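PDB 2BE7: aspartate Carbamoyltransferase Regulatory Chain from Moritella profunda, which probably binds allosteric nucleotide effectors and relays their influence to the catalytic chains of aspartate carbamoyltransferase, against which its zinc-bearing domain packs. Local coordinates for residues D[29-34]-D[104-109]; D[96-101]-D[124-129]; D[111-116]-D[138-143]. All blocks are in the same frame, centred on the assembly; numbering follows the deposited sequence.

Contact 1 of 3, residues D[29-34]-D[104-109]; sequences LKLFSL and NVFPCP. With ZN (zinc ion), chain J.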
loop_
_atom_site.group_PDB
_atom_site.type_symbol
_atom_site.label_atom_id
_atom_site.label_comp_id
_atom_site.label_asym_id
_atom_site.label_seq_id
_atom_site.Cartn_x
_atom_site.Cartn_y
_atom_site.Cartn_z
ATOM N N LEU D 29 39.738 28.055 -4.914
ATOM C CA LEU D 29 39.370 28.775 -3.686
ATOM C C LEU D 29 38.295 28.027 -2.914
ATOM O O LEU D 29 38.487 27.679 -1.748
ATOM C CB LEU D 29 38.847 30.184 -3.991
ATOM C CG LEU D 29 39.843 31.328 -4.190
ATOM C CD1 LEU D 29 40.932 31.320 -3.125
ATOM C CD2 LEU D 29 40.460 31.272 -5.571
ATOM N N LYS D 30 37.170 27.784 -3.587
ATOM C CA LYS D 30 35.988 27.166 -2.968
ATOM C C LYS D 30 36.247 25.749 -2.445
ATOM O O LYS D 30 35.940 25.440 -1.292
ATOM C CB LYS D 30 34.817 27.133 -3.959
ATOM N N LEU D 31 36.819 24.902 -3.296
ATOM C CA LEU D 31 36.987 23.474 -2.984
ATOM C C LEU D 31 38.100 23.170 -1.967
ATOM O O LEU D 31 38.022 22.176 -1.255
ATOM C CB LEU D 31 37.190 22.652 -4.278
ATOM C CG LEU D 31 35.987 21.926 -4.924
ATOM C CD1 LEU D 31 34.651 22.638 -4.755
ATOM C CD2 LEU D 31 36.260 21.690 -6.407
ATOM N N PHE D 32 39.121 24.018 -1.888
ATOM C CA PHE D 32 40.241 23.787 -0.959
ATOM C C PHE D 32 40.267 24.799 0.204
ATOM O O PHE D 32 41.221 24.848 0.993
ATOM C CB PHE D 32 41.573 23.775 -1.726
ATOM C CG PHE D 32 41.743 22.579 -2.646
ATOM C CD1 PHE D 32 41.021 22.481 -3.838
ATOM C CD2 PHE D 32 42.636 21.559 -2.327
ATOM C CE1 PHE D 32 41.182 21.384 -4.682
ATOM C CE2 PHE D 32 42.802 20.459 -3.166
ATOM C CZ PHE D 32 42.075 20.371 -4.343
ATOM N N SER D 33 39.202 25.591 0.308
ATOM C CA SER D 33 39.003 26.502 1.432
ATOM C C SER D 33 40.247 27.340 1.752
ATOM O O SER D 33 40.597 27.507 2.919
ATOM C CB SER D 33 38.572 25.709 2.668
ATOM N N LEU D 34 40.893 27.879 0.714
ATOM C CA LEU D 34 42.167 28.620 0.862
ATOM C C LEU D 34 42.035 29.981 1.554
ATOM O O LEU D 34 43.015 30.508 2.082
ATOM C CB LEU D 34 42.858 28.806 -0.501
ATOM C CG LEU D 34 43.287 27.533 -1.245
ATOM C CD1 LEU D 34 43.915 27.867 -2.594
ATOM C CD2 LEU D 34 44.244 26.680 -0.402
ATOM N N ASN D 104 38.186 14.793 -0.037
ATOM C CA ASN D 104 36.956 15.544 -0.412
ATOM C C ASN D 104 37.131 16.761 -1.334
ATOM O O ASN D 104 37.351 17.868 -0.888
ATOM C CB ASN D 104 36.021 15.859 0.792
ATOM C CG ASN D 104 36.523 16.983 1.683
ATOM O OD1 ASN D 104 37.649 16.958 2.154
ATOM N ND2 ASN D 104 35.671 17.958 1.939
ATOM N N VAL D 105 37.009 16.517 -2.633
ATOM C CA VAL D 105 36.961 17.568 -3.650
ATOM C C VAL D 105 35.685 17.455 -4.478
ATOM O O VAL D 105 35.002 18.455 -4.695
ATOM C CB VAL D 105 38.174 17.492 -4.597
ATOM C CG1 VAL D 105 38.051 18.505 -5.740
ATOM C CG2 VAL D 105 39.441 17.751 -3.831
ATOM N N PHE D 106 35.383 16.235 -4.937
ATOM C CA PHE D 106 34.271 15.965 -5.867
ATOM C C PHE D 106 33.237 14.999 -5.296
ATOM O O PHE D 106 33.582 14.058 -4.586
ATOM C CB PHE D 106 34.800 15.370 -7.173
ATOM C CG PHE D 106 35.896 16.191 -7.829
ATOM C CD1 PHE D 106 37.215 15.748 -7.817
ATOM C CD2 PHE D 106 35.600 17.399 -8.459
ATOM C CE1 PHE D 106 38.213 16.488 -8.418
ATOM C CE2 PHE D 106 36.586 18.147 -9.050
ATOM C CZ PHE D 106 37.899 17.693 -9.037
ATOM N N PRO D 107 31.958 15.209 -5.639
ATOM C CA PRO D 107 30.953 14.263 -5.243
ATOM C C PRO D 107 30.973 13.111 -6.235
ATOM O O PRO D 107 31.371 13.296 -7.373
ATOM C CB PRO D 107 29.659 15.069 -5.364
ATOM C CG PRO D 107 29.896 15.951 -6.507
ATOM C CD PRO D 107 31.377 16.286 -6.462
ATOM N N CYS D 108 30.558 11.934 -5.805
ATOM C CA CYS D 108 30.466 10.773 -6.693
ATOM C C CYS D 108 29.395 10.957 -7.781
ATOM O O CYS D 108 28.261 11.345 -7.487
ATOM C CB CYS D 108 30.140 9.538 -5.864
ATOM S SG CYS D 108 30.274 8.042 -6.763
ATOM N N PRO D 109 29.761 10.723 -9.049
ATOM C CA PRO D 109 28.745 10.752 -10.106
ATOM C C PRO D 109 27.623 9.723 -9.964
ATOM O O PRO D 109 26.581 9.906 -10.598
ATOM C CB PRO D 109 29.547 10.487 -11.380
ATOM C CG PRO D 109 30.942 10.846 -11.032
ATOM C CD PRO D 109 31.112 10.509 -9.594
HETATM ZN ZN ZN J . 30.566 6.492 -5.217
#

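Contact 2 of 3, residues D[96-101]-D[124-129]; sequences LTLPNE and FSIKKT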
loop_
_atom_site.group_PDB
_atom_site.type_symbol
_atom_site.label_atom_id
_atom_site.label_comp_id
_atom_site.label_asym_id
_atom_site.label_seq_id
_atom_site.Cartn_x
_atom_site.Cartn_y
_atom_site.Cartn_z
ATOM N N LEU D 96 53.042 19.751 -10.885
ATOM C CA LEU D 96 52.048 18.764 -10.479
ATOM C C LEU D 96 52.052 17.520 -11.356
ATOM O O LEU D 96 52.136 17.609 -12.581
ATOM C CB LEU D 96 50.651 19.388 -10.504
ATOM C CG LEU D 96 50.502 20.768 -9.864
ATOM C CD1 LEU D 96 49.037 21.190 -9.881
ATOM C CD2 LEU D 96 51.056 20.787 -8.445
ATOM N N THR D 97 51.982 16.364 -10.704
ATOM C CA THR D 97 51.554 15.118 -11.339
ATOM C C THR D 97 50.270 14.688 -10.648
ATOM O O THR D 97 50.017 15.056 -9.496
ATOM C CB THR D 97 52.574 13.966 -11.186
ATOM O OG1 THR D 97 53.904 14.459 -11.372
ATOM C CG2 THR D 97 52.300 12.856 -12.209
ATOM N N LEU D 98 49.467 13.909 -11.359
ATOM C CA LEU D 98 48.258 13.322 -10.799
ATOM C C LEU D 98 48.622 12.518 -9.544
ATOM O O LEU D 98 49.585 11.749 -9.572
ATOM C CB LEU D 98 47.591 12.423 -11.848
ATOM C CG LEU D 98 46.097 12.612 -12.109
ATOM C CD1 LEU D 98 45.725 14.066 -12.362
ATOM C CD2 LEU D 98 45.678 11.754 -13.293
ATOM N N PRO D 99 47.873 12.701 -8.435
ATOM C CA PRO D 99 48.156 11.916 -7.236
ATOM C C PRO D 99 47.518 10.539 -7.352
ATOM O O PRO D 99 46.873 10.238 -8.352
ATOM C CB PRO D 99 47.488 12.723 -6.127
ATOM C CG PRO D 99 46.330 13.361 -6.786
ATOM C CD PRO D 99 46.725 13.602 -8.230
ATOM N N ASN D 100 47.696 9.704 -6.341
ATOM C CA ASN D 100 47.045 8.402 -6.340
ATOM C C ASN D 100 45.573 8.496 -5.897
ATOM O O ASN D 100 44.757 7.666 -6.289
ATOM C CB ASN D 100 47.832 7.403 -5.474
ATOM C CG ASN D 100 49.096 6.867 -6.172
ATOM O OD1 ASN D 100 49.355 7.158 -7.340
ATOM N ND2 ASN D 100 49.875 6.076 -5.448
ATOM N N GLU D 101 45.233 9.535 -5.130
ATOM C CA GLU D 101 43.938 9.612 -4.460
ATOM C C GLU D 101 43.484 11.054 -4.194
ATOM O O GLU D 101 44.274 11.874 -3.745
ATOM C CB GLU D 101 44.045 8.860 -3.140
ATOM C CG GLU D 101 43.005 7.765 -2.965
ATOM C CD GLU D 101 43.343 6.809 -1.826
ATOM O OE1 GLU D 101 44.409 6.989 -1.187
ATOM O OE2 GLU D 101 42.534 5.885 -1.568
ATOM N N PHE D 124 38.259 9.221 -4.271
ATOM C CA PHE D 124 38.475 8.504 -5.527
ATOM C C PHE D 124 39.935 8.165 -5.676
ATOM O O PHE D 124 40.787 8.949 -5.275
ATOM C CB PHE D 124 38.081 9.369 -6.714
ATOM C CG PHE D 124 36.702 9.922 -6.623
ATOM C CD1 PHE D 124 36.470 11.107 -5.942
ATOM C CD2 PHE D 124 35.636 9.271 -7.222
ATOM C CE1 PHE D 124 35.203 11.630 -5.850
ATOM C CE2 PHE D 124 34.363 9.794 -7.136
ATOM C CZ PHE D 124 34.147 10.979 -6.445
ATOM N N SER D 125 40.227 7.011 -6.264
ATOM C CA SER D 125 41.601 6.670 -6.608
ATOM C C SER D 125 41.777 6.760 -8.113
ATOM O O SER D 125 40.838 6.515 -8.875
ATOM C CB SER D 125 42.001 5.294 -6.080
ATOM O OG SER D 125 41.118 4.297 -6.544
ATOM N N ILE D 126 42.997 7.117 -8.519
ATOM C CA ILE D 126 43.289 7.531 -9.887
ATOM C C ILE D 126 44.232 6.544 -10.567
ATOM O O ILE D 126 45.449 6.594 -10.394
ATOM C CB ILE D 126 43.909 8.939 -9.918
ATOM C CG1 ILE D 126 43.015 9.942 -9.180
ATOM C CG2 ILE D 126 44.124 9.405 -11.356
ATOM C CD1 ILE D 126 43.788 11.014 -8.476
ATOM N N LYS D 127 43.642 5.635 -11.328
ATOM C CA LYS D 127 44.392 4.757 -12.204
ATOM C C LYS D 127 44.482 5.517 -13.512
ATOM O O LYS D 127 43.508 6.162 -13.925
ATOM C CB LYS D 127 43.663 3.420 -12.401
ATOM C CG LYS D 127 44.585 2.227 -12.644
ATOM N N LYS D 128 45.658 5.477 -14.132
ATOM C CA LYS D 128 45.868 6.077 -15.443
ATOM C C LYS D 128 45.997 4.952 -16.470
ATOM O O LYS D 128 47.093 4.444 -16.712
ATOM C CB LYS D 128 47.116 6.969 -15.440
ATOM N N THR D 129 44.865 4.546 -17.047
ATOM C CA THR D 129 44.851 3.557 -18.139
ATOM C C THR D 129 45.484 4.141 -19.414
ATOM O O THR D 129 45.413 5.354 -19.651
ATOM C CB THR D 129 43.410 3.064 -18.454
ATOM O OG1 THR D 129 42.893 2.348 -17.325
ATOM C CG2 THR D 129 43.381 2.139 -19.689
#

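Contact 3 of 3, residues D[111-116]-D[138-143]; sequences SNCITH and KYCEKT. With ZN (zinc ion), chain J.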
loop_
_atom_site.group_PDB
_atom_site.type_symbol
_atom_site.label_atom_id
_atom_site.label_comp_id
_atom_site.label_asym_id
_atom_site.label_seq_id
_atom_site.Cartn_x
_atom_site.Cartn_y
_atom_site.Cartn_z
ATOM N N SER D 111 24.528 8.305 -8.395
ATOM C CA SER D 111 23.510 8.937 -7.530
ATOM C C SER D 111 23.103 8.061 -6.343
ATOM O O SER D 111 22.691 8.566 -5.302
ATOM C CB SER D 111 22.262 9.340 -8.309
ATOM O OG SER D 111 21.850 8.298 -9.161
ATOM N N ASN D 112 23.254 6.751 -6.495
ATOM C CA ASN D 112 22.855 5.804 -5.474
ATOM C C ASN D 112 23.937 5.612 -4.397
ATOM O O ASN D 112 23.746 4.891 -3.395
ATOM C CB ASN D 112 22.566 4.471 -6.153
ATOM C CG ASN D 112 21.852 3.522 -5.253
ATOM O OD1 ASN D 112 20.816 3.883 -4.689
ATOM N ND2 ASN D 112 22.400 2.308 -5.083
ATOM N N CYS D 113 25.079 6.255 -4.623
ATOM C CA CYS D 113 26.268 6.047 -3.809
ATOM C C CYS D 113 25.957 6.446 -2.375
ATOM O O CYS D 113 25.431 7.518 -2.140
ATOM C CB CYS D 113 27.405 6.881 -4.386
ATOM S SG CYS D 113 28.932 6.799 -3.509
ATOM N N ILE D 114 26.267 5.581 -1.420
ATOM C CA ILE D 114 25.994 5.879 -0.008
ATOM C C ILE D 114 26.590 7.218 0.450
ATOM O O ILE D 114 26.258 7.746 1.508
ATOM C CB ILE D 114 26.546 4.775 0.930
ATOM C CG1 ILE D 114 25.952 4.899 2.348
ATOM C CG2 ILE D 114 28.086 4.850 1.004
ATOM C CD1 ILE D 114 24.416 4.948 2.403
ATOM N N THR D 115 27.469 7.765 -0.364
ATOM C CA THR D 115 28.272 8.893 0.027
ATOM C C THR D 115 27.435 10.197 0.160
ATOM O O THR D 115 27.766 11.094 0.954
ATOM C CB THR D 115 29.461 8.991 -0.959
ATOM O OG1 THR D 115 30.675 9.089 -0.217
ATOM C CG2 THR D 115 29.311 10.129 -1.982
ATOM N N HIS D 116 26.315 10.249 -0.552
ATOM C CA HIS D 116 25.599 11.495 -0.750
ATOM C C HIS D 116 24.933 12.158 0.460
ATOM O O HIS D 116 25.327 13.262 0.846
ATOM C CB HIS D 116 24.684 11.384 -1.959
ATOM C CG HIS D 116 25.452 11.454 -3.237
ATOM N ND1 HIS D 116 25.406 10.467 -4.203
ATOM C CD2 HIS D 116 26.379 12.352 -3.655
ATOM C CE1 HIS D 116 26.234 10.787 -5.183
ATOM N NE2 HIS D 116 26.840 11.922 -4.873
ATOM N N LYS D 138 36.046 5.249 -3.784
ATOM C CA LYS D 138 36.367 4.424 -2.615
ATOM C C LYS D 138 35.143 3.689 -2.043
ATOM O O LYS D 138 35.240 2.545 -1.637
ATOM C CB LYS D 138 36.988 5.323 -1.550
ATOM C CG LYS D 138 37.295 4.688 -0.204
ATOM C CD LYS D 138 37.483 5.803 0.846
ATOM C CE LYS D 138 37.743 5.280 2.246
ATOM N NZ LYS D 138 36.850 5.998 3.189
ATOM N N TYR D 139 33.996 4.351 -2.021
ATOM C CA TYR D 139 32.793 3.753 -1.464
ATOM C C TYR D 139 32.065 2.833 -2.468
ATOM O O TYR D 139 32.171 1.623 -2.344
ATOM C CB TYR D 139 31.881 4.842 -0.877
ATOM C CG TYR D 139 32.505 5.501 0.323
ATOM C CD1 TYR D 139 32.351 4.952 1.581
ATOM C CD2 TYR D 139 33.282 6.639 0.197
ATOM C CE1 TYR D 139 32.932 5.531 2.694
ATOM C CE2 TYR D 139 33.873 7.221 1.298
ATOM C CZ TYR D 139 33.693 6.661 2.549
ATOM O OH TYR D 139 34.275 7.203 3.672
ATOM N N CYS D 140 31.376 3.382 -3.466
ATOM C CA CYS D 140 30.618 2.550 -4.421
ATOM C C CYS D 140 31.441 1.693 -5.383
ATOM O O CYS D 140 30.879 0.846 -6.086
ATOM C CB CYS D 140 29.663 3.398 -5.259
ATOM S SG CYS D 140 30.447 4.515 -6.395
ATOM N N GLU D 141 32.745 1.935 -5.442
ATOM C CA GLU D 141 33.676 1.153 -6.263
ATOM C C GLU D 141 33.442 1.227 -7.787
ATOM O O GLU D 141 34.054 0.473 -8.571
ATOM C CB GLU D 141 33.754 -0.282 -5.751
ATOM C CG GLU D 141 34.552 -0.378 -4.473
ATOM C CD GLU D 141 34.602 -1.774 -3.901
ATOM O OE1 GLU D 141 33.880 -2.029 -2.910
ATOM O OE2 GLU D 141 35.357 -2.605 -4.449
ATOM N N LYS D 142 32.604 2.172 -8.207
ATOM C CA LYS D 142 32.392 2.429 -9.622
ATOM C C LYS D 142 33.487 3.365 -10.138
ATOM O O LYS D 142 34.066 4.135 -9.374
ATOM C CB LYS D 142 31.000 3.001 -9.841
ATOM C CG LYS D 142 29.927 2.122 -9.234
ATOM C CD LYS D 142 28.604 2.146 -9.993
ATOM C CE LYS D 142 27.740 0.955 -9.570
ATOM N NZ LYS D 142 28.446 -0.364 -9.736
ATOM N N THR D 143 33.781 3.283 -11.430
ATOM C CA THR D 143 34.866 4.070 -12.020
ATOM C C THR D 143 34.330 5.067 -13.053
ATOM O O THR D 143 33.500 4.722 -13.892
ATOM C CB THR D 143 35.919 3.153 -12.663
ATOM O OG1 THR D 143 36.162 2.030 -11.802
ATOM C CG2 THR D 143 37.219 3.913 -12.890
HETATM ZN ZN ZN J . 30.566 6.492 -5.217
#

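Contact 1 of 3, residues D[29-34]-D[104-109]
V105 meets L31 and F32 because its first torsion splits its two methyls between them: CG1 stands anti to the backbone N (chi1 174°), while CG2 lies beside that N. F32 has its CG beside its own backbone N (chi1 -69°), and the tip of its ring comes closer to the loop than its CB does. V105 CG2 lies 3.8 Å from F32 CZ and slightly farther from CE1, approaching the ring obliquely. V105 CG1 takes the other neighbour, with L31 CD2 3.7 Å away; these two side chains cross at about a right angle. L31 CG also rests 3.6 Å from the carbonyl oxygen V105 O, a plain van der Waals touch. Within the loop, V105 CG1 sits over the centre of one face of the F106 ring, whose CE2 is 4.4 Å from L31 CD2. A branched valine suits this place, since its short forked side chain can serve leucine, phenylalanine and its own neighbouring ring at once. F32 continues onto Q72 and L73, and F106 backs onto F124 and V149, while F106 O accepts a hydrogen bond from S122 OG. S33, with positive phi, belongs to a Schellman motif at the end of this helix. The loop runs on to C108, whose SG binds zinc at 2.2 Å. The contact thus joins the end of a helix in the allosteric region to the approach to the metal site. No hydrogen bond or salt bridge crosses between the segments; their 178 Å² of buried surface depends on apolar contact, which is less directional than polar pairing.

Contact 2 of 3, residues D[96-101]-D[124-129]
E101 and S125 face each other as an antiparallel, non-hydrogen-bonded pair with their CA atoms 4.3 Å apart, where the irregular segment 96-101 ends beside strand 124-129. One residue earlier, N100 O accepts the backbone N-H of I126 at 2.9 Å, with an angle of 156° at the hydrogen; the donor stands above the carbonyl plane. Two CA-H...O contacts border this bond: S125 CA points its hydrogen at N100 O, and E101 CA does the same toward F124 O, each at 3.3 Å. E101 and S125 project from the same face of the sheet, E101 CG being 4.1 Å from S125 CB, which suits polar residues at a partly exposed edge. I126 dominates the apolar side. Its chi1 of -54° puts CG1 beside the backbone N; CG2 lies anti to that N and meets L98 CD2 at 3.4 Å, the two side chains crossing at about a right angle. The other branch brings I126 CD1 to 3.9 Å from P99 CG, and about as near P99 CD. A beta-branched isoleucine fits a strand and offers two separate arms, one for each apolar neighbour, while P99 restricts the backbone just before the pairing begins. L98 also touches I133 and L75, and I126 touches L135. E101 O receives a hydrogen bond from Q72 NE2. Thus the connection from strand 89-94 of the five-stranded sheet enters the zinc-domain sheet here: strand 101-102 forms one outer strand, 124-129 lies next to it, and 132-137 pairs along the far side of 124-129, where F124 rests on L135 and C137.

Contact 3 of 3, residues D[111-116]-D[138-143]
C113 and C140 are tied together by a zinc ion: the two loops exchange no hydrogen bond with each other, yet C113 SG binds the metal at 2.4 Å and C140 SG binds it at 2.3 Å. C108 and C137 complete the four-cysteine site. The two thiolates arrive by different torsions. C113 has SG anti to its backbone N (chi1 178°), whereas C140 holds SG between its backbone N and carbonyl carbon (chi1 68°). Sharing the ion also brings C113 SG to 3.9 Å from C140 CB. Beside the metal, T115 points toward Y139, while I114 touches it with CG2, 4.2 Å from Y139 CB. T115 OG1 approaches Y139 CD2 at 3.6 Å, obliquely to the ring, with the two side chains crossing at about a right angle. Y139 thus serves both neighbours, its CB meeting I114 and its ring T115, and T115 is compact enough to fit near the metal. V120 touches both T115 and Y139. A type I turn from C113 to H116, closed by H116 N on C113 O, folds the first loop; in the second, E141 adopts a positive phi (64°), and the K142 N-H reaches back weakly to C140 SG. Amide-to-sulfur bonds of this kind are familiar from cysteine zinc loops and would be expected to temper the charge on a thiolate. Y139 OH hydrogen-bonds an acidic side chain of a chain of another protein, and K138 NZ forms a salt bridge to an acidic side chain there; I114 also meets that chain's backbone. Cysteine is the suitable ligand because its soft sulfur binds zinc strongly, so the metal probably supplies much of the cohesion between the loops, which share few apolar contacts and help build a protein-protein interface.

The three contacts lie 16 to 18 Å apart, centre to centre. Contacts 1 and 2 each bridge from the part of the chain bearing helix 25-32 and the five-stranded sheet to the zinc domain, one through a helix end and the other through the connecting segment; contact 3 lies wholly within that domain. Contact 1 closes before contact 3 opens, and both reach the same zinc ion. Contact 2 interleaves with each of them along the sequence: 96-101 falls between 29-34 and 104-109, and 124-129 between 111-116 and 138-143. F124 packs against 106-109, so the inter-domain junction and metal site are continuous, consistent with, though no proof of, coupling between the effector domain and the partner chains.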